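Local coordinates for chitin binding protein (PDB 5FTZ) that is a copper-dependent lytic polysaccharide monooxygenase of family AA10 that probably cleaves chitin by oxidation, at residues A[99-104]-A[147-152]; A[7-12]-A[164-169]. All coordinates share one frame; numbering follows the deposited sequence.

Interaction 1 of 2, residues A[99-104]-A[147-152]; sequences YVTKPG and GHHVIL
The imidazole of H149 meets segment 99-104 by its edge alone: ND1 turns to the hydroxyl of T101, CE1 comes 3.6 Å from K102 O, and T101 CB and the K102 carbonyl carbon lie close to the ring plane. The ring of W105 meets this imidazole with the two planes at about 30°. The phenol of Y99 likewise offers an edge, its CD1 lying 3.6 Å from L152 O, while F38 packs on it edge-to-face. Y99 and L152 point the same way from one face of the sheet and run side by side; V100 and I151 share the other, where V100 CG2 rests on I151 CG1.

These pairs zip up an antiparallel ladder between strands 93-100 and 148-157 of the β-sandwich of this monooxygenase. Y99 and L152 form the hydrogen-bonded pair, with Y99 N to L152 O at 2.8 Å and L152 N to Y99 O at 2.9 Å; V100 and I151 follow as the non-hydrogen-bonded pair. T101 N adds a further bond to V150 O (3.1 Å), after which a side chain takes over. T101 OG1 sits between its own backbone N and carbonyl carbon (chi1 46°), a rotation that carries it toward the V150 amide, which donates to it over 3.0 Å at 162°. The same oxygen is hydrogen-bonded to H149 ND1 at 2.7 Å. Two bonds therefore grip one buried hydroxyl: it takes up the amide of V150 and restrains the rotation of the H149 imidazole.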
# COMPACT_ATOMS: atom_id res chain seq x y z
N TYR A 99 22.93 6.42 6.27
CA TYR A 99 24.05 5.61 6.76
C TYR A 99 25.30 6.44 6.60
O TYR A 99 25.38 7.28 5.71
CB TYR A 99 24.25 4.33 5.96
CG TYR A 99 23.04 3.41 5.86
CD1 TYR A 99 22.04 3.64 4.97
CD2 TYR A 99 22.91 2.33 6.69
CE1 TYR A 99 20.96 2.78 4.88
CE2 TYR A 99 21.81 1.45 6.59
CZ TYR A 99 20.87 1.70 5.69
OH TYR A 99 19.73 0.91 5.51
N VAL A 100 26.32 6.23 7.44
CA VAL A 100 27.58 6.86 7.31
C VAL A 100 28.72 5.80 7.24
O VAL A 100 28.57 4.70 7.81
CB VAL A 100 27.84 7.87 8.42
CG1 VAL A 100 27.99 7.18 9.75
CG2 VAL A 100 29.00 8.80 8.11
N THR A 101 29.82 6.13 6.64
CA THR A 101 31.01 5.32 6.67
C THR A 101 31.62 5.28 8.07
O THR A 101 31.34 6.10 8.93
CB THR A 101 32.00 5.83 5.62
OG1 THR A 101 32.09 7.27 5.71
CG2 THR A 101 31.57 5.40 4.22
N LYS A 102 32.44 4.23 8.27
CA LYS A 102 33.14 4.02 9.54
C LYS A 102 34.51 4.62 9.52
O LYS A 102 35.12 4.77 8.47
CB LYS A 102 33.36 2.50 9.76
CG LYS A 102 32.08 1.77 9.97
CD LYS A 102 32.29 0.27 10.19
CE LYS A 102 32.76 -0.39 8.95
NZ LYS A 102 32.29 -1.81 8.89
N PRO A 103 35.06 4.98 10.68
CA PRO A 103 36.49 5.33 10.69
C PRO A 103 37.37 4.29 10.04
O PRO A 103 37.17 3.12 10.26
CB PRO A 103 36.81 5.50 12.19
CG PRO A 103 35.51 5.83 12.79
CD PRO A 103 34.54 4.92 12.04
N GLY A 104 38.27 4.72 9.20
CA GLY A 104 39.19 3.79 8.55
C GLY A 104 38.63 3.12 7.32
O GLY A 104 39.25 2.20 6.77
N GLY A 147 37.39 13.93 8.89
CA GLY A 147 37.86 13.78 7.51
C GLY A 147 36.77 13.35 6.58
O GLY A 147 35.60 13.49 6.88
N HIS A 148 37.17 12.86 5.42
CA HIS A 148 36.25 12.44 4.35
C HIS A 148 35.44 11.23 4.78
O HIS A 148 36.01 10.23 5.15
CB HIS A 148 37.06 12.16 3.09
CG HIS A 148 36.24 11.71 1.91
ND1 HIS A 148 36.73 10.84 0.97
CD2 HIS A 148 34.98 12.06 1.52
CE1 HIS A 148 35.78 10.59 0.07
NE2 HIS A 148 34.74 11.38 0.34
N HIS A 149 34.12 11.32 4.57
CA HIS A 149 33.18 10.26 4.87
C HIS A 149 32.12 10.32 3.77
O HIS A 149 32.05 11.34 3.03
CB HIS A 149 32.55 10.38 6.26
CG HIS A 149 33.46 9.85 7.32
ND1 HIS A 149 33.59 8.50 7.59
CD2 HIS A 149 34.34 10.47 8.12
CE1 HIS A 149 34.51 8.32 8.52
NE2 HIS A 149 34.99 9.51 8.85
N VAL A 150 31.36 9.27 3.64
CA VAL A 150 30.21 9.22 2.74
C VAL A 150 28.95 9.01 3.55
O VAL A 150 28.92 8.15 4.46
CB VAL A 150 30.38 8.14 1.68
CG1 VAL A 150 29.06 7.92 0.90
CG2 VAL A 150 31.55 8.51 0.74
N ILE A 151 27.93 9.78 3.28
CA ILE A 151 26.58 9.53 3.75
C ILE A 151 25.81 8.92 2.63
O ILE A 151 25.76 9.50 1.51
CB ILE A 151 25.92 10.82 4.33
CG1 ILE A 151 26.62 11.26 5.62
CG2 ILE A 151 24.41 10.56 4.49
CD1 ILE A 151 26.24 12.61 6.21
N LEU A 152 25.22 7.78 2.87
CA LEU A 152 24.32 7.06 1.93
C LEU A 152 22.91 7.26 2.36
O LEU A 152 22.55 6.89 3.50
CB LEU A 152 24.68 5.58 1.87
CG LEU A 152 23.73 4.72 1.03
CD1 LEU A 152 23.84 5.03 -0.42
CD2 LEU A 152 23.97 3.24 1.30

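Interaction 2 of 2, residues A[7-12]-A[164-169]; sequences PVSRQK and FYACSD
R10 N, in the first turn of helix 10-15, donates a nearly straight hydrogen bond of 2.8 Å to C167 O, setting the helix start against strand 162-171 of the β-sandwich core. S9 is the N-cap, and its hydroxyl goes to T4 O in strand 2-6. The tightly packed part lies around the cap: S9 CB is 3.8 Å from A166 CB, and P7 CG, in a proline that follows a cis peptide, is equally close to S168 CB. S168 OG donates to P7 O over 2.7 Å, approaching from above the carbonyl plane.

From the first residue of the helix, the R10 side chain runs extended from CG to NE (chi2 179°, chi3 -179°) and forms a side-on, bidentate salt bridge with D169, NE to OD2 and NH2 to OD1. The guanidinium and carboxylate are 18° from coplanar, and both N-H bonds are almost straight. W70 adds a cation-pi contact to R10, and L59 O takes its NH1. Toward the start of the strand, the bent chain of Q11 brings NE2 to Y165 O at 3.0 Å.

Elsewhere the fit is looser and water fills in. V8 points its side chain away from the strand, and its carbonyl reaches D169 through two waters, one bridging to D169 N and the other to D169 O. A third water joins Q11 OE1, which it meets at 2.8 Å, to C167 N, whose amide donates to it over 2.9 Å.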
# COMPACT_ATOMS: atom_id res chain seq x y z
N PRO A 7 22.87 16.53 2.31
CA PRO A 7 24.11 16.99 1.71
C PRO A 7 24.09 16.57 0.22
O PRO A 7 23.58 15.49 -0.09
CB PRO A 7 25.17 16.19 2.49
CG PRO A 7 24.50 14.94 2.94
CD PRO A 7 23.03 15.27 3.06
N VAL A 8 24.60 17.42 -0.64
CA VAL A 8 24.47 17.18 -2.07
C VAL A 8 25.08 15.85 -2.48
O VAL A 8 26.23 15.54 -2.13
CB VAL A 8 24.96 18.37 -2.90
CG1 VAL A 8 26.43 18.57 -2.75
CG2 VAL A 8 24.55 18.20 -4.33
N SER A 9 24.34 15.07 -3.25
CA SER A 9 24.76 13.74 -3.67
C SER A 9 25.57 13.77 -4.94
O SER A 9 25.58 14.74 -5.69
CB SER A 9 23.54 12.86 -3.86
OG SER A 9 22.63 13.44 -4.80
N ARG A 10 26.31 12.69 -5.19
CA ARG A 10 27.13 12.57 -6.37
C ARG A 10 26.34 12.77 -7.64
O ARG A 10 26.85 13.41 -8.57
CB ARG A 10 27.93 11.26 -6.36
CG ARG A 10 29.02 11.18 -5.31
CD ARG A 10 29.72 9.84 -5.37
NE ARG A 10 30.76 9.77 -4.32
CZ ARG A 10 31.43 8.66 -4.01
NH1 ARG A 10 31.20 7.54 -4.66
NH2 ARG A 10 32.30 8.70 -3.00
N GLN A 11 25.15 12.19 -7.73
CA GLN A 11 24.40 12.39 -8.96
C GLN A 11 24.07 13.86 -9.18
O GLN A 11 24.04 14.31 -10.35
CB GLN A 11 23.14 11.51 -8.99
CG GLN A 11 22.20 11.55 -7.79
CD GLN A 11 22.45 10.45 -6.82
OE1 GLN A 11 23.54 10.34 -6.28
NE2 GLN A 11 21.46 9.63 -6.58
N LYS A 12 23.82 14.59 -8.12
CA LYS A 12 23.49 16.00 -8.28
C LYS A 12 24.72 16.84 -8.58
O LYS A 12 24.61 17.79 -9.39
CB LYS A 12 22.75 16.50 -7.05
CG LYS A 12 22.25 17.95 -7.12
CD LYS A 12 21.37 18.21 -8.33
CE LYS A 12 20.69 19.56 -8.17
NZ LYS A 12 19.75 19.74 -9.29
N PHE A 164 15.73 4.22 -4.00
CA PHE A 164 16.67 5.18 -4.62
C PHE A 164 17.82 5.37 -3.71
O PHE A 164 17.63 5.47 -2.50
CB PHE A 164 15.97 6.47 -4.95
CG PHE A 164 14.94 6.33 -6.07
CD1 PHE A 164 13.69 5.77 -5.84
CD2 PHE A 164 15.30 6.66 -7.37
CE1 PHE A 164 12.78 5.60 -6.89
CE2 PHE A 164 14.40 6.47 -8.40
CZ PHE A 164 13.20 5.90 -8.16
N TYR A 165 19.00 5.37 -4.30
CA TYR A 165 20.27 5.44 -3.58
C TYR A 165 21.03 6.69 -3.91
O TYR A 165 21.17 7.05 -5.07
CB TYR A 165 21.12 4.22 -3.96
CG TYR A 165 20.51 2.93 -3.45
CD1 TYR A 165 19.53 2.26 -4.17
CD2 TYR A 165 20.95 2.33 -2.28
CE1 TYR A 165 18.94 1.08 -3.69
CE2 TYR A 165 20.33 1.20 -1.77
CZ TYR A 165 19.35 0.57 -2.48
OH TYR A 165 18.78 -0.58 -1.92
N ALA A 166 21.53 7.39 -2.88
CA ALA A 166 22.26 8.63 -3.13
C ALA A 166 23.45 8.76 -2.16
O ALA A 166 23.24 8.87 -0.95
CB ALA A 166 21.36 9.84 -2.98
N CYS A 167 24.64 8.66 -2.71
CA CYS A 167 25.88 8.83 -1.91
C CYS A 167 26.28 10.28 -1.90
O CYS A 167 26.39 10.87 -3.00
CB CYS A 167 27.01 8.03 -2.54
SG CYS A 167 26.71 6.25 -2.39
N SER A 168 26.61 10.84 -0.74
CA SER A 168 27.08 12.19 -0.62
C SER A 168 28.42 12.19 0.06
O SER A 168 28.55 11.70 1.20
CB SER A 168 26.11 13.02 0.15
OG SER A 168 24.82 13.07 -0.42
N ASP A 169 29.38 12.87 -0.53
CA ASP A 169 30.70 13.08 0.12
C ASP A 169 30.66 14.23 1.09
O ASP A 169 30.20 15.32 0.75
CB ASP A 169 31.77 13.33 -0.92
CG ASP A 169 31.91 12.17 -1.85
OD1 ASP A 169 32.60 11.18 -1.47
OD2 ASP A 169 31.32 12.20 -2.97
O HOH W 1 28.43 14.19 -2.92
O HOH W 2 28.00 16.54 -0.31
O HOH W 3 25.08 8.15 -5.50

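How the interactions relate
Strands 148-157 and 162-171 are consecutive antiparallel neighbours in one sheet, so segments 147-152 and 164-169 adjoin, and the contact centres lie about 13 Å apart. A probable backbone hydrogen bond joins S168 N to I151 O at 2.8 Å, and L152 CD1 packs 3.7 Å from C167 SG, disulfide-bonded to C49. D169, paired with R10, is probably also hydrogen-bonded through OD1 to H148 NE2 at 2.8 Å. H158 and D159, in the link between the strands, bind copper at a site separate from the histidine brace of H1 and H91. The F164 ring, meeting that of H1 edge-to-face, puts segment 164-169 beside the brace; the Y165 side chain lies about 12 Å from a bound copper.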